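Local structure of endo-alpha-mannosidase (Bacteroides thetaiotaomicron, 4ACY) at residues Y130-V135 against D173-H178; R159-V164 against Y196-A201; G284-R289 against E348-K353; A313-G318 against A365-E370; I322-F327 against T334-A339. The protein probably hydrolyses internal alpha-mannosidic bonds in mannose-containing glycans, as a family 99 glycoside hydrolase with endo-alpha-mannosidase activity. All coordinates share one frame; numbering follows the deposited sequence.

Contact 1: residues Y130-V135 against D173-H178; sequences YGNQSV and DTYGDH
Val135 and Tyr175 make the tight half of this contact. The valine's CG1 methyl lies over one face of the phenol ring, 3.8 Å from the ring centroid and only 20° off the normal, a CH-pi contact whose shortest approach is 3.6 Å, from CG1 to Tyr175 CZ. The methyl gets there because it is trans to the backbone N (chi1 177°), with the two side chains crossing at nearly a right angle. Against the other face of the ring rests Thr174 CG2, so the aromatic plane is held between two methyl groups. Beyond the ring the fit is looser. Tyr175 OH stays 4.3 Å from Asn132 ND2, and a water in the plane of the ring links the hydroxyl to the backbone of Asn132: it donates to Asn132 O at 2.8 Å and lies 2.6 Å from Tyr175 OH. Tyrosine suits a place that asks for an apolar ring face and a hydrated hydroxyl. Asn132 is fixed separately as the N-cap of helix 133-145, its OD1 accepting from Val135 N (3.2 Å) and from Ser134 OG (2.7 Å), while Gly131, in the loop before the helix, takes a positive phi (73°), which favours glycine. Leu139 and Trp124 also touch Tyr175, and Phe151 meets its ring. Helices 133-145 and 161-175, which follow successive parallel strands, pack here as neighbours on the outside of a (beta/alpha)8, or TIM, barrel.

Contact 2: residues R159-V164 against Y196-A201; sequences RSPQTV and YLIKPA
Ile198 directs both arms of its side chain, CG2 and the CG1-CD1 arm, at the turn that starts helix 161-175. Its CG2 butts against the Pro161 ring, 3.9 Å from CD, and its CD1 reaches further along the backbone, to 3.8 Å from Ser160 CA. The aliphatic part of Arg159 crosses Ile198 at a slant, CG lying 4.2 Å from CD1; the arginine chain then bends at chi3 (76°) and carries its guanidinium on to Tyr193 O. With Ile198 cut back to alanine, the Pro161 ring and Ser160 CA would probably face a gap, and the Arg159 stem would be less confined. Ser160 turns its own side chain from this surface and forms a capping box with Thr163: Thr163 N donates to Ser160 OG at 3.1 Å, and Ser160 N to Thr163 OG1. A serine at the N-cap with a proline next, needing no amide hydrogen there, suits a helix start. Ile198 and Val164 both touch Trp203 of helix 200-207, and the start of helix 161-175 packs on the loop between strand 189-192 and that helix.

Contact 3: residues G284-R289 against E348-K353; sequences GYIDTR and EYLDYK
Two long loops of the barrel, one following strand 276-281 and the other following strand 322-324, meet where Ile286 touches Leu350 and Arg289 comes up to Tyr349. The apolar pair is a tip-to-tip meeting of methyls: Ile286 CD1 lies 3.8 Å from Leu350 CD1, and Ile286 CG2 follows at 3.9 Å from that same carbon. Ile286 reaches so far because CG1 is swung to the far side from the backbone N (chi1 180°) and the chain runs on extended, a reach suited to a branched aliphatic residue between loops whose backbones stay well apart. In (beta/alpha)8 enzymes such loops, at the C-terminal ends of the strands, usually surround the active-site mouth. The second meeting is polar. In the arginine conformer described here, one of two, Arg289 NH2 is 3.0 Å from Tyr349 OH, which lies near the guanidinium plane at its edge; ring and guanidinium planes stand 78° apart. Stronger partners lie beyond: Arg289 NH2 forms a salt bridge with Asp85, while Tyr349 OH is hydrogen-bonded to Asp84 O and Ile86 N. Each loop is also braced internally. Tyr285 OH donates to Asp287 OD2 at 2.6 Å, arriving from above the carboxylate plane, and that oxygen also pairs with Arg291. In the other loop Asp351 OD1 accepts from Lys353 N at 3.0 Å, the short side chain closing an Asx turn.

Contact 4: residues A313-G318 against A365-E370; sequences AAIESG and AYWVDE
Within 313-318, Ile315 alone touches helix segment 365-370, and it does so through its CD1 methyl. Just past it Ser317 OG returns to Ala314 O at 2.7 Å, and Gly318 ends the helix at a positive phi where a CB would be jammed against the preceding carbonyl O, a site that calls for glycine. Along the second segment, Tyr366 prepares the ground: its CE2 lies 3.7 Å above the Trp367 ring plane, over the centre of the indole. Trp367 itself is the main partner. Ile315 CD1 comes within 3.6 Å of CE3 on the benzene part of the indole, the two side chains crossing at about a right angle, and within 3.6 Å of the Trp367 carbonyl O as well. The isoleucine chain is extended at chi2 (166°), which pushes this one methyl deep against the neighbouring helix. Tryptophan fills the space with its broad ring, on which Tyr311 stacks, while its buried NE1 is satisfied by Asp308 OD1. Near the next turn, Glu370 offers only its aliphatic root: CB is 3.9 Å from Ile315 CD1, and a bend at chi2 (-60°) leads the carboxylate off to Lys373. Helices 305-316 and 359-376 thus pack side by side as the last two of the (beta/alpha)8 barrel, with strand 322-324 between them in the chain.

Contact 5: residues I322-F327 against T334-A339; sequences ISITSF and TQIEPA
The Phe327 ring has Glu337 over one face, with CB 4.2 Å from the ring centroid and 17° off the normal, a CH-pi contact; further out the carboxylate runs almost parallel to the ring, the planes 11° apart. Ile336 CG1 comes up obliquely, 4.1 Å from Phe327 CD1, and from helix 102-115 His108 meets the ring edge-to-face and His112 meets it too. A leucine in place of Phe327 would probably deprive Glu337 of the flat surface it lies along and leave His108 and His112 without their aromatic mate. The ring owes its position to a first torsion of -179°, which sends CG away from the backbone N. Alongside, the two backbones are joined: Ser326 N donates to Thr334 O at 2.9 Å, Ile336 N to Ser326 O, and Glu337 N to Phe327 O at 3.1 Å, the last in the carbonyl plane. A cis peptide precedes Ser326, and Ser326 OG is 2.7 Å from Thr334 OG1, a hydrogen bond in which either could donate; two small hydroxyl residues suit so close an approach. Glu337 OE1 is bound in turn by Tyr97 and Trp330. With its buried polar groups paired in this way, the loop at the end of strand 322-324 is likely to be rigid.

All five contacts belong to one (beta/alpha)8 barrel. Contact 5, about 8 Å from the centre of the chain, is the innermost, and two others lean on it: contact 3 lies about 13 Å away, centre to centre, and joins it through Tyr352 OH, 2.8 Å from Glu337 O, while contact 4, about 15 Å away, packs Ile315 CG1 at 3.8 Å from Ile322 CD1. Along the chain, contact 5 is nested within the loops closed by both. Contacts 1 and 2 share helix 161-175, with centres about 23 Å apart. Contacts 1 and 3 are on opposite sides of the centre. Contacts 3 and 5 lie in loops after strands 276-281 and 322-324, the side where (beta/alpha)8 enzymes usually hold their active site.

Contact 1: residues Y130-V135 against D173-H178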
# COMPACT_ATOMS: atom_id res chain seq x y z
N TYR A 130 17.34 -5.36 3.03
CA TYR A 130 18.31 -5.85 2.04
C TYR A 130 18.39 -7.37 2.13
O TYR A 130 18.53 -7.94 3.21
CB TYR A 130 19.69 -5.22 2.28
CG TYR A 130 19.83 -3.75 1.91
CD1 TYR A 130 18.73 -2.99 1.48
CD2 TYR A 130 21.06 -3.11 2.02
CE1 TYR A 130 18.86 -1.65 1.16
CE2 TYR A 130 21.21 -1.75 1.70
CZ TYR A 130 20.11 -1.03 1.28
OH TYR A 130 20.24 0.30 0.96
N GLY A 131 18.25 -8.03 0.99
CA GLY A 131 18.38 -9.49 0.92
C GLY A 131 17.24 -10.28 1.53
O GLY A 131 17.32 -11.50 1.61
N ASN A 132 16.17 -9.60 1.94
CA ASN A 132 15.05 -10.30 2.58
C ASN A 132 14.37 -11.32 1.67
O ASN A 132 14.18 -11.09 0.46
CB ASN A 132 14.04 -9.33 3.19
CG ASN A 132 13.00 -8.87 2.20
OD1 ASN A 132 11.96 -9.52 2.03
ND2 ASN A 132 13.26 -7.73 1.56
N GLN A 133 13.98 -12.43 2.28
CA GLN A 133 13.52 -13.62 1.56
C GLN A 133 12.23 -13.40 0.78
O GLN A 133 12.09 -13.92 -0.33
CB GLN A 133 13.35 -14.80 2.53
N SER A 134 11.31 -12.63 1.35
CA SER A 134 9.96 -12.50 0.81
C SER A 134 9.93 -11.78 -0.53
O SER A 134 9.16 -12.13 -1.40
CB SER A 134 9.01 -11.82 1.80
OG SER A 134 9.46 -10.52 2.10
N VAL A 135 10.79 -10.78 -0.69
CA VAL A 135 10.77 -10.01 -1.95
C VAL A 135 11.14 -10.86 -3.17
O VAL A 135 10.47 -10.80 -4.20
CB VAL A 135 11.60 -8.71 -1.86
CG1 VAL A 135 11.60 -8.00 -3.20
CG2 VAL A 135 10.99 -7.79 -0.79
N ASP A 173 19.48 -2.42 -8.51
CA ASP A 173 20.59 -3.37 -8.72
C ASP A 173 20.21 -4.80 -8.44
O ASP A 173 20.65 -5.71 -9.13
CB ASP A 173 21.81 -3.01 -7.87
CG ASP A 173 22.51 -1.75 -8.33
OD1 ASP A 173 22.24 -1.27 -9.45
OD2 ASP A 173 23.35 -1.23 -7.57
N THR A 174 19.41 -5.01 -7.41
CA THR A 174 19.08 -6.36 -6.98
C THR A 174 17.89 -6.96 -7.71
O THR A 174 17.90 -8.14 -8.05
CB THR A 174 18.84 -6.40 -5.45
OG1 THR A 174 19.90 -5.71 -4.78
CG2 THR A 174 18.74 -7.83 -4.96
N TYR A 175 16.87 -6.15 -7.96
CA TYR A 175 15.61 -6.64 -8.51
C TYR A 175 15.29 -6.15 -9.91
O TYR A 175 14.38 -6.66 -10.54
CB TYR A 175 14.45 -6.25 -7.59
CG TYR A 175 14.68 -6.64 -6.16
CD1 TYR A 175 14.90 -7.97 -5.80
CD2 TYR A 175 14.69 -5.68 -5.15
CE1 TYR A 175 15.10 -8.33 -4.49
CE2 TYR A 175 14.89 -6.02 -3.84
CZ TYR A 175 15.10 -7.34 -3.51
OH TYR A 175 15.31 -7.67 -2.19
N GLY A 176 16.04 -5.15 -10.37
CA GLY A 176 15.71 -4.46 -11.63
C GLY A 176 15.73 -5.30 -12.89
O GLY A 176 15.01 -5.02 -13.85
N ASP A 177 16.56 -6.35 -12.88
CA ASP A 177 16.62 -7.31 -13.98
C ASP A 177 15.52 -8.37 -13.94
O ASP A 177 15.37 -9.14 -14.88
CB ASP A 177 17.98 -8.02 -13.99
CG ASP A 177 19.12 -7.12 -14.39
OD1 ASP A 177 18.91 -5.94 -14.72
OD2 ASP A 177 20.27 -7.61 -14.38
N HIS A 178 14.78 -8.44 -12.83
CA HIS A 178 13.76 -9.47 -12.69
C HIS A 178 12.60 -9.30 -13.68
O HIS A 178 12.10 -8.20 -13.85
CB HIS A 178 13.24 -9.54 -11.26
CG HIS A 178 12.56 -10.84 -10.94
ND1 HIS A 178 13.15 -11.83 -10.18
CD2 HIS A 178 11.36 -11.33 -11.32
CE1 HIS A 178 12.34 -12.86 -10.09
NE2 HIS A 178 11.24 -12.58 -10.77
O HOH W 1 15.60 -10.27 -1.83

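Contact 2: residues R159-V164 against Y196-A201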
# COMPACT_ATOMS: atom_id res chain seq x y z
N ARG A 159 15.98 7.90 7.32
CA ARG A 159 15.57 8.21 5.96
C ARG A 159 15.87 9.67 5.60
O ARG A 159 15.53 10.60 6.35
CB ARG A 159 14.09 7.89 5.72
CG ARG A 159 13.70 8.01 4.25
CD ARG A 159 12.28 7.50 3.99
NE ARG A 159 11.29 8.48 4.45
CZ ARG A 159 9.99 8.43 4.20
NH1 ARG A 159 9.47 7.43 3.48
NH2 ARG A 159 9.20 9.40 4.66
N SER A 160 16.51 9.84 4.45
CA SER A 160 16.94 11.13 3.95
C SER A 160 17.07 11.01 2.43
O SER A 160 17.07 9.90 1.91
CB SER A 160 18.31 11.49 4.54
OG SER A 160 19.31 10.61 4.07
N PRO A 161 17.19 12.15 1.71
CA PRO A 161 17.45 12.01 0.27
C PRO A 161 18.60 11.03 -0.03
O PRO A 161 18.47 10.21 -0.94
CB PRO A 161 17.77 13.44 -0.15
CG PRO A 161 16.88 14.27 0.75
CD PRO A 161 16.91 13.56 2.08
N GLN A 162 19.69 11.11 0.72
CA GLN A 162 20.84 10.23 0.50
C GLN A 162 20.53 8.75 0.76
O GLN A 162 20.91 7.90 -0.03
CB GLN A 162 22.07 10.67 1.32
CG GLN A 162 23.32 9.78 1.14
CD GLN A 162 23.78 9.66 -0.32
OE1 GLN A 162 23.79 10.64 -1.08
NE2 GLN A 162 24.16 8.45 -0.71
N THR A 163 19.83 8.44 1.85
CA THR A 163 19.59 7.04 2.15
C THR A 163 18.47 6.49 1.25
O THR A 163 18.45 5.31 0.91
CB THR A 163 19.31 6.77 3.65
OG1 THR A 163 18.15 7.50 4.05
CG2 THR A 163 20.52 7.20 4.51
N VAL A 164 17.56 7.36 0.83
CA VAL A 164 16.56 6.95 -0.18
C VAL A 164 17.30 6.61 -1.49
O VAL A 164 17.03 5.57 -2.10
CB VAL A 164 15.45 8.00 -0.38
CG1 VAL A 164 14.57 7.68 -1.61
CG2 VAL A 164 14.58 8.10 0.89
N TYR A 196 6.40 13.90 2.72
CA TYR A 196 6.31 15.31 3.12
C TYR A 196 7.10 15.63 4.38
O TYR A 196 7.31 16.82 4.69
CB TYR A 196 4.86 15.73 3.29
CG TYR A 196 4.12 14.95 4.35
CD1 TYR A 196 4.24 15.29 5.69
CD2 TYR A 196 3.33 13.85 4.00
CE1 TYR A 196 3.57 14.57 6.67
CE2 TYR A 196 2.67 13.12 4.96
CZ TYR A 196 2.79 13.48 6.29
OH TYR A 196 2.13 12.77 7.26
N LEU A 197 7.54 14.59 5.09
CA LEU A 197 8.39 14.77 6.27
C LEU A 197 9.80 15.24 5.92
O LEU A 197 10.51 15.77 6.78
CB LEU A 197 8.48 13.48 7.09
CG LEU A 197 7.17 13.03 7.76
CD1 LEU A 197 7.43 11.75 8.53
CD2 LEU A 197 6.57 14.12 8.66
N ILE A 198 10.20 15.01 4.67
CA ILE A 198 11.45 15.53 4.12
C ILE A 198 11.06 16.73 3.24
O ILE A 198 10.15 16.65 2.43
CB ILE A 198 12.20 14.43 3.31
CG1 ILE A 198 12.75 13.35 4.28
CG2 ILE A 198 13.32 15.02 2.42
CD1 ILE A 198 13.32 12.13 3.61
N LYS A 199 11.75 17.85 3.44
CA LYS A 199 11.41 19.10 2.78
C LYS A 199 11.60 19.05 1.26
O LYS A 199 12.52 18.42 0.78
CB LYS A 199 12.26 20.23 3.38
CG LYS A 199 12.02 20.44 4.87
CD LYS A 199 10.79 21.32 5.11
CE LYS A 199 10.57 21.55 6.60
NZ LYS A 199 9.84 20.39 7.19
N PRO A 200 10.73 19.75 0.50
CA PRO A 200 10.84 19.70 -0.97
C PRO A 200 12.25 20.05 -1.49
O PRO A 200 12.75 19.41 -2.43
CB PRO A 200 9.82 20.75 -1.43
CG PRO A 200 8.81 20.81 -0.31
CD PRO A 200 9.62 20.61 0.94
N ALA A 201 12.91 21.03 -0.87
CA ALA A 201 14.24 21.43 -1.31
C ALA A 201 15.28 20.33 -1.14
O ALA A 201 16.23 20.23 -1.91
CB ALA A 201 14.68 22.72 -0.61

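Contact 3: residues G284-R289 against E348-K353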
# COMPACT_ATOMS: atom_id res chain seq x y z
N GLY A 284 -12.66 -0.12 3.54
CA GLY A 284 -13.09 0.28 4.87
C GLY A 284 -11.87 0.67 5.68
O GLY A 284 -10.76 0.76 5.15
N TYR A 285 -12.07 0.91 6.98
CA TYR A 285 -10.95 1.20 7.87
C TYR A 285 -11.38 0.87 9.29
O TYR A 285 -12.47 1.26 9.72
CB TYR A 285 -10.51 2.68 7.80
CG TYR A 285 -9.22 2.90 8.58
CD1 TYR A 285 -9.22 2.96 9.99
CD2 TYR A 285 -7.99 2.95 7.92
CE1 TYR A 285 -8.02 3.11 10.71
CE2 TYR A 285 -6.79 3.08 8.62
CZ TYR A 285 -6.80 3.17 10.00
OH TYR A 285 -5.60 3.30 10.68
N ILE A 286 -10.53 0.12 9.99
CA ILE A 286 -10.67 -0.03 11.44
C ILE A 286 -9.37 -0.54 12.05
O ILE A 286 -8.81 -1.57 11.63
CB ILE A 286 -11.91 -0.88 11.87
CG1 ILE A 286 -11.96 -0.98 13.40
CG2 ILE A 286 -11.87 -2.27 11.21
CD1 ILE A 286 -13.32 -1.46 13.98
N ASP A 287 -8.86 0.20 13.03
CA ASP A 287 -7.59 -0.19 13.64
C ASP A 287 -7.65 -0.17 15.16
O ASP A 287 -6.64 0.02 15.82
CB ASP A 287 -6.44 0.71 13.14
CG ASP A 287 -6.58 2.15 13.59
OD1 ASP A 287 -7.55 2.49 14.27
OD2 ASP A 287 -5.72 2.97 13.22
N THR A 288 -8.84 -0.38 15.72
CA THR A 288 -9.00 -0.21 17.16
C THR A 288 -8.37 -1.28 18.05
O THR A 288 -8.29 -1.08 19.27
CB THR A 288 -10.46 0.01 17.58
OG1 THR A 288 -11.26 -1.05 17.06
CG2 THR A 288 -10.97 1.34 17.04
N ARG A 289 -7.94 -2.43 17.50
CA ARG A 289 -7.14 -3.34 18.30
C ARG A 289 -5.76 -2.72 18.60
O ARG A 289 -5.30 -2.72 19.76
CB ARG A 289 -7.02 -4.72 17.65
CG ARG A 289 -8.35 -5.48 17.63
CD ARG A 289 -8.48 -6.37 18.86
NE ARG A 289 -8.01 -7.72 18.59
CZ ARG A 289 -7.76 -8.63 19.51
NH1 ARG A 289 -7.92 -8.36 20.80
NH2 ARG A 289 -7.33 -9.83 19.15
N GLU A 348 -13.69 -11.26 19.64
CA GLU A 348 -14.49 -11.70 18.50
C GLU A 348 -14.25 -10.79 17.31
O GLU A 348 -14.55 -9.60 17.36
CB GLU A 348 -15.98 -11.79 18.81
CG GLU A 348 -16.78 -12.27 17.58
CD GLU A 348 -18.12 -12.88 17.92
OE1 GLU A 348 -18.76 -12.42 18.88
OE2 GLU A 348 -18.53 -13.84 17.23
N TYR A 349 -13.73 -11.38 16.24
CA TYR A 349 -13.31 -10.59 15.09
C TYR A 349 -14.49 -10.14 14.24
O TYR A 349 -15.54 -10.82 14.19
CB TYR A 349 -12.24 -11.36 14.28
CG TYR A 349 -10.98 -11.63 15.09
CD1 TYR A 349 -10.88 -12.76 15.90
CD2 TYR A 349 -9.92 -10.72 15.09
CE1 TYR A 349 -9.73 -13.01 16.66
CE2 TYR A 349 -8.79 -10.94 15.86
CZ TYR A 349 -8.70 -12.08 16.66
OH TYR A 349 -7.57 -12.30 17.42
N LEU A 350 -14.34 -8.97 13.61
CA LEU A 350 -15.22 -8.57 12.53
C LEU A 350 -14.98 -9.53 11.37
O LEU A 350 -13.96 -10.23 11.35
CB LEU A 350 -14.91 -7.15 12.07
CG LEU A 350 -15.12 -6.04 13.10
CD1 LEU A 350 -14.69 -4.70 12.49
CD2 LEU A 350 -16.59 -5.97 13.54
N ASP A 351 -15.91 -9.57 10.43
CA ASP A 351 -15.77 -10.42 9.24
C ASP A 351 -16.59 -9.85 8.09
O ASP A 351 -17.14 -8.75 8.21
CB ASP A 351 -16.17 -11.88 9.54
CG ASP A 351 -17.61 -12.00 10.06
OD1 ASP A 351 -18.51 -11.30 9.55
OD2 ASP A 351 -17.83 -12.80 11.00
N TYR A 352 -16.68 -10.58 6.98
CA TYR A 352 -17.37 -10.06 5.80
C TYR A 352 -18.81 -10.57 5.65
O TYR A 352 -19.47 -10.24 4.66
CB TYR A 352 -16.61 -10.38 4.49
CG TYR A 352 -15.16 -9.93 4.43
CD1 TYR A 352 -14.69 -8.87 5.21
CD2 TYR A 352 -14.26 -10.57 3.56
CE1 TYR A 352 -13.36 -8.48 5.14
CE2 TYR A 352 -12.93 -10.17 3.48
CZ TYR A 352 -12.48 -9.12 4.27
OH TYR A 352 -11.16 -8.73 4.20
N LYS A 353 -19.29 -11.34 6.62
CA LYS A 353 -20.66 -11.90 6.52
C LYS A 353 -21.66 -10.77 6.30
O LYS A 353 -21.50 -9.70 6.88
CB LYS A 353 -21.03 -12.69 7.77
CG LYS A 353 -20.08 -13.83 8.15
CD LYS A 353 -20.06 -14.93 7.11
CE LYS A 353 -19.19 -16.09 7.61
NZ LYS A 353 -18.50 -16.73 6.51

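Contact 4: residues A313-G318 against A365-E370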
# COMPACT_ATOMS: atom_id res chain seq x y z
N ALA A 313 -15.44 6.79 -7.30
CA ALA A 313 -14.85 8.14 -7.25
C ALA A 313 -13.45 8.18 -7.88
O ALA A 313 -13.11 9.13 -8.59
CB ALA A 313 -14.80 8.65 -5.82
N ALA A 314 -12.64 7.17 -7.61
CA ALA A 314 -11.29 7.09 -8.18
C ALA A 314 -11.34 6.98 -9.71
O ALA A 314 -10.61 7.67 -10.41
CB ALA A 314 -10.50 5.95 -7.59
N ILE A 315 -12.23 6.14 -10.22
CA ILE A 315 -12.38 5.98 -11.68
C ILE A 315 -12.88 7.28 -12.30
O ILE A 315 -12.33 7.75 -13.31
CB ILE A 315 -13.30 4.79 -12.02
CG1 ILE A 315 -12.63 3.46 -11.62
CG2 ILE A 315 -13.65 4.78 -13.53
CD1 ILE A 315 -13.60 2.30 -11.60
N GLU A 316 -13.91 7.86 -11.69
CA GLU A 316 -14.53 9.09 -12.20
C GLU A 316 -13.61 10.32 -12.17
O GLU A 316 -13.85 11.30 -12.88
CB GLU A 316 -15.84 9.39 -11.46
CG GLU A 316 -17.00 8.54 -11.92
CD GLU A 316 -18.31 8.89 -11.23
OE1 GLU A 316 -18.32 9.76 -10.33
OE2 GLU A 316 -19.35 8.28 -11.60
N SER A 317 -12.57 10.28 -11.34
CA SER A 317 -11.62 11.38 -11.27
C SER A 317 -10.86 11.56 -12.58
O SER A 317 -10.36 12.65 -12.87
CB SER A 317 -10.61 11.16 -10.14
OG SER A 317 -9.67 10.16 -10.49
N GLY A 318 -10.77 10.48 -13.36
CA GLY A 318 -9.99 10.47 -14.60
C GLY A 318 -8.52 10.07 -14.42
O GLY A 318 -7.74 10.11 -15.38
N ALA A 365 -12.03 -7.13 -8.91
CA ALA A 365 -12.04 -7.52 -10.33
C ALA A 365 -13.11 -6.76 -11.11
O ALA A 365 -12.85 -6.32 -12.23
CB ALA A 365 -12.25 -9.03 -10.47
N TYR A 366 -14.30 -6.62 -10.51
CA TYR A 366 -15.39 -5.83 -11.08
C TYR A 366 -14.98 -4.38 -11.33
O TYR A 366 -15.19 -3.83 -12.41
CB TYR A 366 -16.61 -5.87 -10.15
CG TYR A 366 -17.69 -4.91 -10.57
CD1 TYR A 366 -18.59 -5.25 -11.57
CD2 TYR A 366 -17.80 -3.64 -9.98
CE1 TYR A 366 -19.57 -4.37 -11.97
CE2 TYR A 366 -18.77 -2.74 -10.38
CZ TYR A 366 -19.66 -3.12 -11.37
OH TYR A 366 -20.64 -2.26 -11.78
N TRP A 367 -14.39 -3.75 -10.31
CA TRP A 367 -13.96 -2.37 -10.43
C TRP A 367 -12.78 -2.18 -11.39
O TRP A 367 -12.73 -1.18 -12.12
CB TRP A 367 -13.65 -1.79 -9.04
CG TRP A 367 -14.93 -1.50 -8.34
CD1 TRP A 367 -15.39 -2.08 -7.19
CD2 TRP A 367 -15.93 -0.58 -8.77
NE1 TRP A 367 -16.63 -1.56 -6.87
CE2 TRP A 367 -16.98 -0.64 -7.82
CE3 TRP A 367 -16.04 0.29 -9.86
CZ2 TRP A 367 -18.14 0.13 -7.94
CZ3 TRP A 367 -17.20 1.07 -9.97
CH2 TRP A 367 -18.23 0.98 -9.01
N VAL A 368 -11.85 -3.12 -11.40
CA VAL A 368 -10.77 -3.11 -12.40
C VAL A 368 -11.37 -3.12 -13.82
O VAL A 368 -10.93 -2.37 -14.68
CB VAL A 368 -9.73 -4.25 -12.17
CG1 VAL A 368 -8.75 -4.37 -13.35
CG2 VAL A 368 -8.96 -4.02 -10.87
N ASP A 369 -12.38 -3.96 -14.05
CA ASP A 369 -13.01 -3.97 -15.37
C ASP A 369 -13.71 -2.63 -15.68
O ASP A 369 -13.60 -2.13 -16.81
CB ASP A 369 -13.98 -5.14 -15.51
CG ASP A 369 -14.57 -5.22 -16.91
OD1 ASP A 369 -13.82 -5.46 -17.88
OD2 ASP A 369 -15.80 -5.04 -17.02
N GLU A 370 -14.38 -2.05 -14.69
CA GLU A 370 -14.98 -0.72 -14.87
C GLU A 370 -13.91 0.32 -15.18
O GLU A 370 -14.13 1.22 -15.99
CB GLU A 370 -15.77 -0.29 -13.62
CG GLU A 370 -17.05 -1.06 -13.37
CD GLU A 370 -18.04 -0.95 -14.52
OE1 GLU A 370 -18.41 0.19 -14.89
OE2 GLU A 370 -18.44 -2.01 -15.03

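Contact 5: residues I322-F327 against T334-A339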
# COMPACT_ATOMS: atom_id res chain seq x y z
N ILE A 322 -4.67 3.57 -10.37
CA ILE A 322 -5.38 3.50 -9.09
C ILE A 322 -4.61 2.59 -8.17
O ILE A 322 -4.14 1.52 -8.58
CB ILE A 322 -6.86 3.06 -9.28
CG1 ILE A 322 -7.63 4.16 -10.02
CG2 ILE A 322 -7.53 2.74 -7.91
CD1 ILE A 322 -9.09 3.78 -10.34
N SER A 323 -4.45 3.02 -6.92
CA SER A 323 -3.83 2.18 -5.92
C SER A 323 -4.86 1.73 -4.90
O SER A 323 -5.86 2.42 -4.64
CB SER A 323 -2.64 2.89 -5.24
OG SER A 323 -3.03 4.13 -4.63
N ILE A 324 -4.63 0.55 -4.35
CA ILE A 324 -5.56 -0.06 -3.42
C ILE A 324 -4.91 -0.19 -2.04
O ILE A 324 -3.91 -0.89 -1.85
CB ILE A 324 -6.05 -1.44 -3.92
CG1 ILE A 324 -6.82 -1.27 -5.24
CG2 ILE A 324 -6.96 -2.10 -2.86
CD1 ILE A 324 -7.20 -2.58 -5.89
N THR A 325 -5.51 0.51 -1.08
CA THR A 325 -5.10 0.44 0.31
C THR A 325 -6.17 -0.41 1.02
O THR A 325 -7.21 0.12 1.38
CB THR A 325 -5.05 1.85 0.93
OG1 THR A 325 -4.09 2.65 0.21
CG2 THR A 325 -4.63 1.76 2.43
N SER A 326 -5.94 -1.72 1.20
CA SER A 326 -4.67 -2.40 0.94
C SER A 326 -4.95 -3.83 0.51
O SER A 326 -6.06 -4.32 0.66
CB SER A 326 -3.86 -2.46 2.25
OG SER A 326 -4.60 -3.12 3.27
N PHE A 327 -3.93 -4.53 -0.01
CA PHE A 327 -4.07 -5.97 -0.04
C PHE A 327 -4.17 -6.52 1.40
O PHE A 327 -5.08 -7.27 1.73
CB PHE A 327 -2.94 -6.67 -0.78
CG PHE A 327 -3.12 -8.17 -0.83
CD1 PHE A 327 -4.17 -8.72 -1.56
CD2 PHE A 327 -2.30 -9.01 -0.08
CE1 PHE A 327 -4.39 -10.09 -1.58
CE2 PHE A 327 -2.51 -10.38 -0.10
CZ PHE A 327 -3.55 -10.92 -0.86
N THR A 334 -7.94 -2.50 6.46
CA THR A 334 -8.13 -2.04 5.09
C THR A 334 -7.96 -3.15 4.06
O THR A 334 -8.04 -2.87 2.87
CB THR A 334 -7.16 -0.88 4.74
OG1 THR A 334 -5.82 -1.32 4.92
CG2 THR A 334 -7.43 0.33 5.63
N GLN A 335 -7.74 -4.39 4.51
CA GLN A 335 -7.35 -5.49 3.62
C GLN A 335 -8.47 -5.92 2.68
O GLN A 335 -9.64 -5.92 3.06
CB GLN A 335 -6.81 -6.69 4.43
CG GLN A 335 -7.86 -7.55 5.15
CD GLN A 335 -8.64 -6.84 6.27
OE1 GLN A 335 -8.13 -5.93 6.95
NE2 GLN A 335 -9.87 -7.26 6.48
N ILE A 336 -8.11 -6.23 1.44
CA ILE A 336 -9.07 -6.92 0.56
C ILE A 336 -8.84 -8.42 0.64
O ILE A 336 -9.68 -9.20 0.16
CB ILE A 336 -9.05 -6.39 -0.90
CG1 ILE A 336 -7.67 -6.60 -1.54
CG2 ILE A 336 -9.52 -4.90 -0.97
CD1 ILE A 336 -7.68 -6.34 -3.05
N GLU A 337 -7.73 -8.81 1.27
CA GLU A 337 -7.40 -10.22 1.50
C GLU A 337 -8.55 -10.93 2.22
O GLU A 337 -9.21 -10.35 3.10
CB GLU A 337 -6.09 -10.38 2.27
CG GLU A 337 -5.63 -11.84 2.33
CD GLU A 337 -4.35 -12.07 3.06
OE1 GLU A 337 -3.69 -11.10 3.50
OE2 GLU A 337 -4.00 -13.26 3.19
N PRO A 338 -8.85 -12.19 1.81
CA PRO A 338 -9.97 -12.88 2.43
C PRO A 338 -9.87 -13.00 3.94
O PRO A 338 -8.82 -13.36 4.46
CB PRO A 338 -9.91 -14.28 1.78
CG PRO A 338 -9.38 -14.00 0.43
CD PRO A 338 -8.37 -12.89 0.60
N ALA A 339 -10.99 -12.72 4.60
CA ALA A 339 -11.11 -12.80 6.05
C ALA A 339 -12.20 -13.82 6.37
O ALA A 339 -13.11 -14.01 5.56
CB ALA A 339 -11.47 -11.42 6.61